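Local structure of choline binding protein PCPA (Streptococcus pneumoniae, 4CP6) at residues Y251-E256 / L274-G279; T257-S262 / L280-T285; N268-K273 / A291-E296; S302-E307 / N325-G330; E366-N371 / K390-S395. The protein is a choline-binding pneumococcal vaccine antigen that probably attaches to cell-wall choline and displays a leucine-rich repeat domain at the bacterial surface. One frame throughout, in Å; residues are numbered along the deposited sequence. Where two conformers were deposited one is given.

In the fold
All five contacts join successive coils of one leucine-rich repeat solenoid, with segments 18 or 19 residues apart along the chain. Contacts 1 to 3 alternate along the chain: contact 1 joins strands 250-252 and 273-275, contact 3 joins the loops leading toward strands 273-275 and 296-298, and contact 2 joins strands 259-260 and 282-283 on another side of the coils. The centres of contacts 1 and 2 lie about 11 Å apart. Contact 4 extends the sheet of contact 2, its centre about 10 Å away, to strands 305-306 and 328-329. Contact 5 follows toward the C-terminal end, its centre about 19 Å from that of contact 4. Repetition of these pairings builds the elongated domain.

Contact 1. Residues Y251-E256 / L274-G279; sequences YKTPKE and LELNEG
Tyr251 pairs with Leu274 and Lys252 with Glu275 as parallel strands; the two segments run nearly parallel, their end-to-end directions 10° apart, and pass from strand into turn. Glu275 N donates to Tyr251 O (2.9 Å) and Thr253 N to Glu275 O (3.1 Å). Beyond these bonds water 2 joins the backbones, donating to Thr253 O and Glu275 O. In the turns the Thr253 and Asn277 side chains meet at about a right angle, and Thr253 OG1, set between its backbone N and carbonyl carbon (chi1 56°), donates to Asn277 OD1 over a short 2.6 Å. Thr253 CG2 rests on Leu276 CD2 at 3.7 Å. The amide of Asn277 is gripped at its other end too, ND2 donating to Glu278 O and to Thr257 O. On the face carrying Tyr251 and Leu274, Leu274 CD1 touches the edge of the Tyr251 ring at CD2, 3.7 Å away. On the other face Lys252 and Glu275 lie side by side, with Lys252 NZ and Glu275 OE1 4.7 Å apart, beyond a salt bridge; water 1 instead links Glu275 OE1 to Tyr251 O. This pairing of strand and following turn between coils is characteristic of a leucine-rich repeat solenoid.

Contact 2. Residues T257-S262 / L280-T285; sequences TKELAS and LEKIGT
Leu260 and Leu280, from adjacent coils of the leucine-rich repeat solenoid, cross at about a right angle, Leu260 CD2 meeting Leu280 CD1 at 3.7 Å. The same Leu280 CD1 also touches CG2 of Thr257, whose side chain runs beside that of Leu280. Leu260 lies alongside Ile283 and points the same way, Leu260 CD1 to Ile283 CG1 4.2 Å, and Phe288 packs on both. On the opposite face of this parallel strand pair Glu259 and Lys282 approach through their CB atoms, 4.1 Å apart. Their charged ends stay beyond a salt bridge, Glu259 OE1 and Lys282 NZ being 4.8 Å apart, and water 4 bridges them, donating to OE1 and accepting from NZ. Two donors grip Lys258 O: Glu281 N at 2.8 Å and Lys282 N at 3.3 Å. Leu260 N donates in turn to Lys282 O. Where the strands end the backbones draw close, Ser262 CA and Gly284 CA lying 4.0 Å apart, and Gly284 N donates to Leu260 O at 2.9 Å.

Contact 3. Residues N268-K273 / A291-E296; sequences NSYLKK and AIKLEE
The Tyr270 ring meets Lys293 at its edge: Lys293 NZ lies near the ring plane, 4.3 Å from Tyr270 CD1. Water 6 sits in that plane too, accepting from Lys293 NZ and donating to Tyr270 O. One face of the ring carries Ser269 CB, offset toward the rim. The amide of Asn268 faces its own chain, Asn268 OD1 accepting from Leu271 N in the carbonyl plane (2.9 Å), an Asx motif; Asn268 CB meanwhile touches Ala291 CB at 3.7 Å. Across the contact the extended Lys293 chain passes over Ser269 O, which Lys293 CG approaches to 3.2 Å. Lys293 NZ and Lys272 NZ come to 4.8 Å, and water 7 accepts from both, which probably eases the repulsion. Lys272 also runs alongside Glu295, and water 8 joins Lys272 NZ to Glu295 OE2. In the conformer given, the aliphatic part of Lys273 crosses that of Glu296, Lys273 CG to Glu296 CG 3.7 Å. Two backbone donors hold Lys272 O, Glu295 N at 2.7 Å and Glu296 N at 3.2 Å, while Asn268 O accepts from Ile292 N. Irregular loops stacked coil on coil, each with a buried leucine (Leu271, Leu294) just before its next strand, are characteristic of the leucine-rich repeat solenoid.

Contact 4. Residues S302-E307 / N325-G330; sequences SLETIE and NVKNFG
Glu304 O takes two backbone donors from the facing segment, Lys327 N at 2.9 Å and Asn328 N at 3.0 Å. Parallel strand pairing follows: Ile306 N donates to Asn328 O, and Gly330 N closes the run on Ile306 O (2.8 Å). Weaker CA-H...O contacts reinforce it, among them Thr305 CA to Asn328 O and Phe329 CA to Ile306 O. The apolar contacts lie on the face of the sheet that carries Ile306 and Phe329. These two point the same way, side by side, with Ile306 CD1 4.1 Å from Phe329 CE1. Val326 CG1, anti to its backbone N (chi1 -174°), lies beside both, over one face of the Phe329 ring near the rim and 4.3 Å from Ile306 CG1. Val326 CG2 meets Leu303 CD2 more loosely. Leu322 packs on both Ile306 and Phe329, and Phe356 meets the latter ring edge-to-face. Two waters add bridges. Water 9 donates to Leu303 O and accepts from Asn325 N, joining the loops before the strands. Glu304 OE1 and Lys327 NZ remain 4.7 Å apart, linked by water 10 through a weak bond at NZ. Short parallel strands with aliphatic and aromatic side chains turned into a continuous core are typical of coil-to-coil stacking in a leucine-rich repeat solenoid.

Contact 5. Residues E366-N371 / K390-S395; sequences EIHIKN and KFYVTS
Asn371 O is gripped by Thr394 OG1, which is set between its backbone N and carbonyl carbon (chi1 64°) and donates at 2.8 Å, and by water 12, which also donates to Ile369 O and accepts from Thr394 N. This closes the ends of two parallel strands, 366-369 and 390-393, in the C-terminal part of the leucine-rich repeat solenoid; their axes cross at -16°. Three backbone bonds join the strands: Ile367 N to Lys390 O, Tyr392 N to Ile367 O and Ile369 N to Tyr392 O. On the buried face Ile367 CD1 packs on Phe391 CE2 at 3.7 Å, and Ile369 CD1 touches CD2 of the same ring. Leu402 of helix 396-405 packs against Ile369, Phe391 and Val393, covering this end of the core. On the other face the His368 and Tyr392 rings lie nearly parallel, planes 9° apart, but slid so far that they barely overlap. His368 CE1 sits over the rim of the tyrosine ring, 3.4 Å from Tyr392 CD1, while Glu366 CB meets that ring at its edge. His368 NE2 donates weakly to Glu366 OE1, and water 11, 2.7 Å from Glu366 OE1, joins this oxygen to Tyr392 OH.

Contact 1. Residues Y251-E256 / L274-G279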
# COMPACT_ATOMS: atom_id res chain seq x y z
N TYR A 251 -16.32 0.46 15.22
CA TYR A 251 -15.11 -0.27 15.61
C TYR A 251 -14.41 0.47 16.70
O TYR A 251 -14.41 1.71 16.71
CB TYR A 251 -14.16 -0.42 14.40
CG TYR A 251 -12.92 -1.25 14.65
CD1 TYR A 251 -12.99 -2.64 14.75
CD2 TYR A 251 -11.66 -0.65 14.73
CE1 TYR A 251 -11.86 -3.40 14.99
CE2 TYR A 251 -10.51 -1.41 14.96
CZ TYR A 251 -10.63 -2.78 15.09
OH TYR A 251 -9.52 -3.55 15.31
N LYS A 252 -13.80 -0.29 17.63
CA LYS A 252 -13.00 0.25 18.69
C LYS A 252 -11.61 -0.38 18.60
O LYS A 252 -11.50 -1.60 18.62
CB LYS A 252 -13.60 -0.07 20.08
CG LYS A 252 -14.98 0.53 20.29
CD LYS A 252 -15.54 0.20 21.68
CE LYS A 252 -17.03 0.41 21.72
NZ LYS A 252 -17.72 -0.80 22.24
N THR A 253 -10.55 0.43 18.50
CA THR A 253 -9.20 -0.14 18.50
C THR A 253 -8.93 -0.72 19.89
O THR A 253 -9.39 -0.21 20.92
CB THR A 253 -8.16 0.91 18.11
OG1 THR A 253 -8.28 2.05 18.99
CG2 THR A 253 -8.29 1.34 16.67
N PRO A 254 -8.12 -1.80 19.95
CA PRO A 254 -7.80 -2.40 21.26
C PRO A 254 -6.97 -1.49 22.13
O PRO A 254 -6.28 -0.58 21.65
CB PRO A 254 -7.04 -3.68 20.90
CG PRO A 254 -6.57 -3.50 19.49
CD PRO A 254 -7.51 -2.53 18.82
N LYS A 255 -7.04 -1.70 23.46
CA LYS A 255 -6.35 -0.86 24.42
C LYS A 255 -4.83 -0.78 24.24
O LYS A 255 -4.22 0.21 24.65
CB LYS A 255 -6.71 -1.27 25.87
CG LYS A 255 -6.24 -2.68 26.26
CD LYS A 255 -6.42 -2.90 27.76
CE LYS A 255 -5.85 -4.22 28.20
NZ LYS A 255 -6.04 -4.43 29.66
N GLU A 256 -4.22 -1.81 23.62
CA GLU A 256 -2.77 -1.87 23.42
C GLU A 256 -2.28 -1.02 22.26
O GLU A 256 -1.10 -0.82 22.16
CB GLU A 256 -2.34 -3.32 23.09
CG GLU A 256 -2.58 -4.33 24.22
CD GLU A 256 -3.94 -4.99 24.25
OE1 GLU A 256 -4.75 -4.75 23.32
OE2 GLU A 256 -4.20 -5.77 25.20
N LEU A 274 -15.63 5.29 14.61
CA LEU A 274 -14.35 4.73 15.04
C LEU A 274 -13.97 5.33 16.36
O LEU A 274 -13.92 6.57 16.50
CB LEU A 274 -13.29 5.01 13.98
CG LEU A 274 -11.86 4.59 14.29
CD1 LEU A 274 -11.77 3.05 14.55
CD2 LEU A 274 -10.97 4.95 13.14
N GLU A 275 -13.74 4.48 17.36
CA GLU A 275 -13.29 4.96 18.65
C GLU A 275 -11.86 4.55 18.85
O GLU A 275 -11.59 3.34 18.86
CB GLU A 275 -14.17 4.46 19.80
CG GLU A 275 -15.48 5.22 19.85
CD GLU A 275 -16.35 4.73 20.98
OE1 GLU A 275 -16.96 3.65 20.82
OE2 GLU A 275 -16.31 5.36 22.06
N LEU A 276 -10.94 5.52 18.94
CA LEU A 276 -9.54 5.22 19.21
C LEU A 276 -9.34 5.16 20.70
O LEU A 276 -10.13 5.72 21.48
CB LEU A 276 -8.59 6.21 18.53
CG LEU A 276 -8.77 6.33 17.02
CD1 LEU A 276 -7.81 7.31 16.43
CD2 LEU A 276 -8.59 4.99 16.31
N ASN A 277 -8.32 4.42 21.11
CA ASN A 277 -8.11 4.17 22.52
C ASN A 277 -7.09 5.10 23.17
O ASN A 277 -6.10 5.49 22.54
CB ASN A 277 -7.54 2.75 22.68
CG ASN A 277 -6.27 2.55 21.86
OD1 ASN A 277 -6.28 2.54 20.63
ND2 ASN A 277 -5.11 2.48 22.50
N GLU A 278 -7.26 5.38 24.49
CA GLU A 278 -6.20 6.04 25.21
C GLU A 278 -4.97 5.13 25.14
O GLU A 278 -5.10 3.90 25.30
CB GLU A 278 -6.57 6.27 26.68
CG GLU A 278 -7.43 7.49 26.88
CD GLU A 278 -6.96 8.76 26.19
OE1 GLU A 278 -5.74 9.06 26.20
OE2 GLU A 278 -7.85 9.47 25.67
N GLY A 279 -3.82 5.74 24.91
CA GLY A 279 -2.55 5.04 24.74
C GLY A 279 -2.08 5.17 23.30
O GLY A 279 -0.89 5.06 23.03
O HOH W 1 -16.99 2.63 18.13
O HOH W 2 -10.71 2.20 21.40
O HOH W 3 -3.77 2.11 27.29

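Contact 2. Residues T257-S262 / L280-T285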
# COMPACT_ATOMS: atom_id res chain seq x y z
N THR A 257 -3.19 -0.56 21.37
CA THR A 257 -2.75 0.16 20.18
C THR A 257 -1.97 1.41 20.49
O THR A 257 -2.43 2.25 21.28
CB THR A 257 -3.93 0.47 19.25
OG1 THR A 257 -4.89 -0.58 19.25
CG2 THR A 257 -3.49 0.77 17.84
N LYS A 258 -0.78 1.56 19.89
CA LYS A 258 0.06 2.75 20.03
C LYS A 258 0.06 3.55 18.72
O LYS A 258 0.26 4.77 18.73
CB LYS A 258 1.49 2.38 20.38
CG LYS A 258 1.58 1.65 21.73
CD LYS A 258 3.02 1.58 22.23
CE LYS A 258 3.08 1.37 23.73
NZ LYS A 258 3.20 -0.07 24.09
N GLU A 259 -0.12 2.87 17.58
CA GLU A 259 -0.13 3.59 16.32
C GLU A 259 -0.99 2.94 15.28
O GLU A 259 -1.13 1.70 15.24
CB GLU A 259 1.30 3.79 15.78
CG GLU A 259 1.96 2.53 15.31
CD GLU A 259 3.33 2.76 14.70
OE1 GLU A 259 3.44 3.48 13.68
OE2 GLU A 259 4.31 2.20 15.26
N LEU A 260 -1.54 3.81 14.39
CA LEU A 260 -2.23 3.34 13.19
C LEU A 260 -1.22 3.50 12.08
O LEU A 260 -0.68 4.61 11.89
CB LEU A 260 -3.49 4.15 12.88
CG LEU A 260 -4.48 4.30 14.02
CD1 LEU A 260 -5.69 5.05 13.55
CD2 LEU A 260 -4.92 2.94 14.56
N ALA A 261 -0.91 2.42 11.37
CA ALA A 261 0.08 2.49 10.30
C ALA A 261 -0.41 3.38 9.18
O ALA A 261 -1.62 3.62 9.01
CB ALA A 261 0.31 1.09 9.73
N SER A 262 0.52 3.83 8.37
CA SER A 262 0.16 4.58 7.20
C SER A 262 -0.78 3.74 6.32
O SER A 262 -0.60 2.51 6.21
CB SER A 262 1.41 4.97 6.42
OG SER A 262 2.27 3.88 6.17
N LEU A 280 -3.03 5.40 22.36
CA LEU A 280 -2.66 5.60 20.94
C LEU A 280 -1.93 6.94 20.83
O LEU A 280 -2.40 7.97 21.33
CB LEU A 280 -3.90 5.56 20.07
CG LEU A 280 -3.63 5.41 18.58
CD1 LEU A 280 -4.60 4.45 17.97
CD2 LEU A 280 -3.71 6.72 17.90
N GLU A 281 -0.75 6.91 20.22
CA GLU A 281 0.10 8.09 20.10
C GLU A 281 0.20 8.67 18.70
O GLU A 281 0.47 9.86 18.57
CB GLU A 281 1.54 7.77 20.53
CG GLU A 281 1.66 7.26 21.95
CD GLU A 281 3.00 6.64 22.30
OE1 GLU A 281 3.82 6.38 21.38
OE2 GLU A 281 3.23 6.37 23.50
N LYS A 282 0.07 7.84 17.67
CA LYS A 282 0.32 8.28 16.31
C LYS A 282 -0.65 7.74 15.30
O LYS A 282 -0.97 6.54 15.32
CB LYS A 282 1.77 7.84 15.96
CG LYS A 282 2.20 8.11 14.51
CD LYS A 282 3.67 7.71 14.37
CE LYS A 282 4.22 8.09 13.04
NZ LYS A 282 5.65 7.65 12.94
N ILE A 283 -1.06 8.61 14.38
CA ILE A 283 -1.90 8.25 13.24
C ILE A 283 -1.05 8.48 11.99
O ILE A 283 -0.64 9.62 11.70
CB ILE A 283 -3.19 9.10 13.21
CG1 ILE A 283 -4.04 8.78 14.44
CG2 ILE A 283 -3.96 8.89 11.90
CD1 ILE A 283 -5.24 9.71 14.64
N GLY A 284 -0.78 7.39 11.26
CA GLY A 284 0.09 7.40 10.08
C GLY A 284 -0.46 8.17 8.90
O GLY A 284 -1.66 8.42 8.79
N THR A 285 0.43 8.43 7.93
CA THR A 285 0.05 9.18 6.73
C THR A 285 -1.06 8.43 5.96
O THR A 285 -1.04 7.20 5.84
CB THR A 285 1.30 9.55 5.91
OG1 THR A 285 0.94 10.45 4.87
CG2 THR A 285 1.95 8.33 5.26
O HOH W 4 5.89 4.72 13.27

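Contact 3. Residues N268-K273 / A291-E296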
# COMPACT_ATOMS: atom_id res chain seq x y z
N ASN A 268 -11.58 2.79 2.99
CA ASN A 268 -12.57 2.13 3.80
C ASN A 268 -13.99 2.42 3.30
O ASN A 268 -14.36 3.59 3.16
CB ASN A 268 -12.40 2.56 5.23
CG ASN A 268 -13.28 1.76 6.14
OD1 ASN A 268 -14.47 2.03 6.24
ND2 ASN A 268 -12.75 0.67 6.67
N SER A 269 -14.79 1.37 3.09
CA SER A 269 -16.11 1.52 2.50
C SER A 269 -17.28 1.51 3.48
O SER A 269 -18.35 2.01 3.11
CB SER A 269 -16.34 0.38 1.51
OG SER A 269 -15.41 0.37 0.44
N TYR A 270 -17.13 0.94 4.69
CA TYR A 270 -18.29 0.71 5.54
C TYR A 270 -18.26 1.30 6.91
O TYR A 270 -19.32 1.49 7.51
CB TYR A 270 -18.53 -0.81 5.66
CG TYR A 270 -18.79 -1.47 4.33
CD1 TYR A 270 -19.93 -1.17 3.59
CD2 TYR A 270 -17.86 -2.35 3.77
CE1 TYR A 270 -20.14 -1.74 2.33
CE2 TYR A 270 -18.08 -2.95 2.54
CZ TYR A 270 -19.22 -2.64 1.82
OH TYR A 270 -19.43 -3.22 0.58
N LEU A 271 -17.06 1.55 7.47
CA LEU A 271 -17.00 2.04 8.83
C LEU A 271 -17.60 3.44 9.00
O LEU A 271 -17.18 4.37 8.30
CB LEU A 271 -15.52 2.02 9.26
CG LEU A 271 -15.21 2.29 10.70
CD1 LEU A 271 -15.87 1.25 11.64
CD2 LEU A 271 -13.71 2.27 10.95
N LYS A 272 -18.51 3.62 9.97
CA LYS A 272 -19.13 4.91 10.25
C LYS A 272 -18.66 5.52 11.54
O LYS A 272 -18.61 6.74 11.64
CB LYS A 272 -20.67 4.77 10.33
CG LYS A 272 -21.32 4.32 9.03
CD LYS A 272 -22.87 4.22 9.16
CE LYS A 272 -23.46 4.04 7.78
NZ LYS A 272 -24.96 4.01 7.80
N LYS A 273 -18.33 4.71 12.57
CA LYS A 273 -17.93 5.23 13.86
C LYS A 273 -16.66 4.52 14.31
O LYS A 273 -16.63 3.28 14.36
CB LYS A 273 -19.07 5.03 14.88
CG LYS A 273 -18.75 5.48 16.30
CD LYS A 273 -19.96 5.37 17.21
CE LYS A 273 -19.58 5.69 18.64
NZ LYS A 273 -20.71 5.47 19.58
N ALA A 291 -11.75 7.04 3.43
CA ALA A 291 -12.66 6.26 4.29
C ALA A 291 -13.96 7.05 4.14
O ALA A 291 -14.20 8.06 4.84
CB ALA A 291 -12.19 6.25 5.73
N ILE A 292 -14.78 6.63 3.16
CA ILE A 292 -15.90 7.47 2.70
C ILE A 292 -17.20 7.36 3.49
O ILE A 292 -18.13 8.14 3.22
CB ILE A 292 -16.15 7.25 1.20
CG1 ILE A 292 -16.59 5.79 0.89
CG2 ILE A 292 -14.92 7.64 0.38
CD1 ILE A 292 -17.03 5.58 -0.59
N LYS A 293 -17.28 6.46 4.47
CA LYS A 293 -18.48 6.40 5.29
C LYS A 293 -18.24 6.89 6.73
O LYS A 293 -19.19 7.04 7.49
CB LYS A 293 -19.06 4.99 5.34
CG LYS A 293 -19.92 4.65 4.12
CD LYS A 293 -20.95 3.62 4.57
CE LYS A 293 -21.65 2.86 3.48
NZ LYS A 293 -22.75 2.03 4.06
N LEU A 294 -16.97 7.17 7.11
CA LEU A 294 -16.62 7.58 8.47
C LEU A 294 -17.35 8.86 8.84
O LEU A 294 -17.18 9.86 8.16
CB LEU A 294 -15.11 7.75 8.60
CG LEU A 294 -14.59 8.02 10.00
CD1 LEU A 294 -14.76 6.78 10.92
CD2 LEU A 294 -13.12 8.46 9.95
N GLU A 295 -18.19 8.81 9.88
CA GLU A 295 -18.98 9.97 10.31
C GLU A 295 -18.41 10.58 11.56
O GLU A 295 -18.51 11.79 11.78
CB GLU A 295 -20.43 9.53 10.60
CG GLU A 295 -21.18 9.13 9.34
CD GLU A 295 -22.59 8.60 9.56
OE1 GLU A 295 -23.01 8.52 10.74
OE2 GLU A 295 -23.23 8.19 8.57
N GLU A 296 -17.88 9.72 12.44
CA GLU A 296 -17.36 10.15 13.72
C GLU A 296 -16.13 9.38 14.10
O GLU A 296 -16.03 8.19 13.87
CB GLU A 296 -18.42 10.06 14.83
CG GLU A 296 -19.31 8.84 14.82
CD GLU A 296 -20.44 8.93 15.82
OE1 GLU A 296 -20.17 9.18 17.02
OE2 GLU A 296 -21.61 8.73 15.41
O HOH W 5 -15.57 4.69 6.05
O HOH W 6 -21.77 0.74 6.45
O HOH W 7 -24.73 4.19 4.72
O HOH W 8 -25.62 6.96 8.26

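Contact 4. Residues S302-E307 / N325-G330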
# COMPACT_ATOMS: atom_id res chain seq x y z
N SER A 302 -3.93 10.96 24.60
CA SER A 302 -2.55 10.54 24.35
C SER A 302 -2.05 10.85 22.94
O SER A 302 -0.84 10.68 22.70
CB SER A 302 -2.43 9.04 24.60
OG SER A 302 -3.41 8.35 23.84
N LEU A 303 -2.93 11.27 22.02
CA LEU A 303 -2.48 11.47 20.63
C LEU A 303 -1.44 12.56 20.49
O LEU A 303 -1.69 13.72 20.83
CB LEU A 303 -3.71 11.77 19.76
CG LEU A 303 -3.46 11.91 18.24
CD1 LEU A 303 -2.96 10.60 17.64
CD2 LEU A 303 -4.77 12.30 17.58
N GLU A 304 -0.26 12.20 19.93
CA GLU A 304 0.83 13.13 19.77
C GLU A 304 1.06 13.57 18.33
O GLU A 304 1.57 14.68 18.10
CB GLU A 304 2.15 12.44 20.19
CG GLU A 304 2.23 11.97 21.63
CD GLU A 304 3.46 11.12 21.94
OE1 GLU A 304 4.36 11.02 21.08
OE2 GLU A 304 3.49 10.52 23.04
N THR A 305 0.82 12.68 17.36
CA THR A 305 1.19 12.92 15.98
C THR A 305 0.08 12.52 15.05
O THR A 305 -0.40 11.38 15.12
CB THR A 305 2.47 12.06 15.67
OG1 THR A 305 3.50 12.44 16.59
CG2 THR A 305 2.95 12.22 14.22
N ILE A 306 -0.23 13.40 14.08
CA ILE A 306 -1.18 13.10 13.02
C ILE A 306 -0.47 13.45 11.72
O ILE A 306 -0.20 14.62 11.47
CB ILE A 306 -2.52 13.83 13.14
CG1 ILE A 306 -3.10 13.72 14.54
CG2 ILE A 306 -3.51 13.29 12.09
CD1 ILE A 306 -4.39 14.57 14.71
N GLU A 307 -0.13 12.44 10.91
CA GLU A 307 0.67 12.63 9.71
C GLU A 307 -0.10 13.13 8.51
O GLU A 307 -1.34 13.24 8.51
CB GLU A 307 1.43 11.34 9.38
CG GLU A 307 2.41 10.89 10.45
CD GLU A 307 3.32 9.76 10.03
OE1 GLU A 307 2.95 8.92 9.16
OE2 GLU A 307 4.44 9.70 10.59
N ASN A 325 -3.29 17.68 23.35
CA ASN A 325 -1.84 17.54 23.43
C ASN A 325 -1.14 17.15 22.12
O ASN A 325 0.00 16.70 22.16
CB ASN A 325 -1.53 16.50 24.53
CG ASN A 325 -2.35 16.69 25.80
OD1 ASN A 325 -2.24 17.74 26.45
ND2 ASN A 325 -3.24 15.72 26.15
N VAL A 326 -1.83 17.29 20.95
CA VAL A 326 -1.16 16.94 19.71
C VAL A 326 0.04 17.87 19.54
O VAL A 326 -0.08 19.10 19.71
CB VAL A 326 -2.11 17.07 18.50
CG1 VAL A 326 -1.43 16.55 17.25
CG2 VAL A 326 -3.41 16.31 18.72
N LYS A 327 1.20 17.28 19.22
CA LYS A 327 2.45 18.01 19.07
C LYS A 327 2.86 18.16 17.62
O LYS A 327 3.53 19.14 17.27
CB LYS A 327 3.57 17.28 19.82
CG LYS A 327 3.35 17.13 21.34
CD LYS A 327 4.62 16.64 22.04
CE LYS A 327 4.39 15.38 22.85
NZ LYS A 327 5.65 14.89 23.48
N ASN A 328 2.54 17.16 16.78
CA ASN A 328 3.05 17.13 15.42
C ASN A 328 1.94 16.91 14.44
O ASN A 328 1.24 15.91 14.51
CB ASN A 328 4.07 15.98 15.27
CG ASN A 328 5.08 15.89 16.39
OD1 ASN A 328 5.86 16.83 16.61
ND2 ASN A 328 5.03 14.81 17.16
N PHE A 329 1.82 17.83 13.48
CA PHE A 329 0.88 17.68 12.37
C PHE A 329 1.67 17.61 11.08
O PHE A 329 2.51 18.49 10.83
CB PHE A 329 -0.05 18.89 12.26
CG PHE A 329 -1.01 19.04 13.39
CD1 PHE A 329 -2.17 18.28 13.46
CD2 PHE A 329 -0.75 19.95 14.42
CE1 PHE A 329 -3.05 18.42 14.54
CE2 PHE A 329 -1.64 20.09 15.48
CZ PHE A 329 -2.79 19.34 15.53
N GLY A 330 1.39 16.61 10.23
CA GLY A 330 2.05 16.58 8.93
C GLY A 330 1.43 17.62 8.01
O GLY A 330 0.38 18.23 8.30
O HOH W 9 -3.59 14.97 22.43
O HOH W 10 6.05 13.63 20.43

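Contact 5. Residues E366-N371 / K390-S395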
# COMPACT_ATOMS: atom_id res chain seq x y z
N GLU A 366 -17.84 26.18 11.57
CA GLU A 366 -17.14 26.77 12.70
C GLU A 366 -15.84 26.07 13.05
O GLU A 366 -15.75 24.85 12.89
CB GLU A 366 -18.07 26.74 13.95
CG GLU A 366 -18.61 25.36 14.28
CD GLU A 366 -19.64 25.26 15.40
OE1 GLU A 366 -19.91 26.29 16.06
OE2 GLU A 366 -20.12 24.14 15.65
N ILE A 367 -14.87 26.85 13.53
CA ILE A 367 -13.59 26.37 14.05
C ILE A 367 -13.44 26.96 15.44
O ILE A 367 -13.47 28.20 15.61
CB ILE A 367 -12.40 26.76 13.14
CG1 ILE A 367 -12.52 26.13 11.73
CG2 ILE A 367 -11.07 26.35 13.79
CD1 ILE A 367 -11.51 26.69 10.71
N HIS A 368 -13.27 26.09 16.45
CA HIS A 368 -13.08 26.51 17.83
C HIS A 368 -11.63 26.31 18.21
O HIS A 368 -11.15 25.16 18.21
CB HIS A 368 -14.01 25.72 18.77
CG HIS A 368 -15.46 25.89 18.47
ND1 HIS A 368 -16.25 26.73 19.23
CD2 HIS A 368 -16.23 25.29 17.54
CE1 HIS A 368 -17.46 26.66 18.71
NE2 HIS A 368 -17.51 25.80 17.69
N ILE A 369 -10.92 27.39 18.54
CA ILE A 369 -9.51 27.35 18.94
C ILE A 369 -9.50 27.48 20.45
O ILE A 369 -9.85 28.55 20.97
CB ILE A 369 -8.69 28.44 18.24
CG1 ILE A 369 -8.87 28.33 16.69
CG2 ILE A 369 -7.22 28.38 18.70
CD1 ILE A 369 -7.95 29.22 15.85
N LYS A 370 -9.10 26.42 21.16
CA LYS A 370 -9.16 26.45 22.63
C LYS A 370 -7.94 27.01 23.32
O LYS A 370 -8.02 27.33 24.51
CB LYS A 370 -9.45 25.03 23.14
CG LYS A 370 -10.81 24.51 22.71
CD LYS A 370 -11.12 23.14 23.30
CE LYS A 370 -11.66 23.15 24.70
NZ LYS A 370 -11.63 21.78 25.28
N ASN A 371 -6.82 27.16 22.62
CA ASN A 371 -5.57 27.63 23.20
C ASN A 371 -5.65 29.07 23.72
O ASN A 371 -6.45 29.87 23.19
CB ASN A 371 -4.42 27.45 22.23
CG ASN A 371 -3.08 27.86 22.80
OD1 ASN A 371 -2.55 28.93 22.48
ND2 ASN A 371 -2.52 27.05 23.71
N LYS A 390 -16.82 30.46 10.64
CA LYS A 390 -16.70 31.30 11.81
C LYS A 390 -15.64 30.76 12.74
O LYS A 390 -15.58 29.54 12.96
CB LYS A 390 -18.02 31.33 12.60
CG LYS A 390 -19.28 31.41 11.79
CD LYS A 390 -20.44 31.03 12.64
CE LYS A 390 -21.48 30.40 11.78
NZ LYS A 390 -22.36 31.39 11.11
N PHE A 391 -14.84 31.65 13.32
CA PHE A 391 -13.87 31.24 14.33
C PHE A 391 -14.34 31.65 15.69
O PHE A 391 -14.85 32.77 15.86
CB PHE A 391 -12.50 31.87 14.09
CG PHE A 391 -11.69 31.25 12.98
CD1 PHE A 391 -11.81 31.70 11.67
CD2 PHE A 391 -10.75 30.26 13.25
CE1 PHE A 391 -11.03 31.15 10.65
CE2 PHE A 391 -9.97 29.71 12.23
CZ PHE A 391 -10.12 30.15 10.93
N TYR A 392 -14.04 30.81 16.70
CA TYR A 392 -14.34 31.07 18.11
C TYR A 392 -12.98 30.99 18.80
O TYR A 392 -12.30 29.93 18.73
CB TYR A 392 -15.37 30.08 18.68
CG TYR A 392 -16.72 30.10 17.98
CD1 TYR A 392 -16.92 29.42 16.78
CD2 TYR A 392 -17.79 30.83 18.50
CE1 TYR A 392 -18.15 29.47 16.12
CE2 TYR A 392 -19.03 30.86 17.86
CZ TYR A 392 -19.20 30.18 16.66
OH TYR A 392 -20.42 30.19 16.00
N VAL A 393 -12.53 32.09 19.41
CA VAL A 393 -11.19 32.16 20.01
C VAL A 393 -11.28 32.66 21.46
O VAL A 393 -12.33 33.16 21.87
CB VAL A 393 -10.20 33.01 19.18
CG1 VAL A 393 -10.07 32.46 17.75
CG2 VAL A 393 -10.61 34.48 19.14
N THR A 394 -10.17 32.55 22.22
CA THR A 394 -10.19 32.89 23.64
C THR A 394 -9.75 34.31 23.93
O THR A 394 -9.98 34.77 25.05
CB THR A 394 -9.31 31.90 24.44
OG1 THR A 394 -7.97 32.05 24.01
CG2 THR A 394 -9.79 30.46 24.31
N SER A 395 -9.08 35.00 23.00
CA SER A 395 -8.60 36.35 23.29
C SER A 395 -8.59 37.25 22.08
O SER A 395 -8.54 36.77 20.94
CB SER A 395 -7.18 36.30 23.84
OG SER A 395 -6.23 35.93 22.84
O HOH W 11 -21.28 28.05 14.54
O HOH W 12 -8.20 30.78 20.99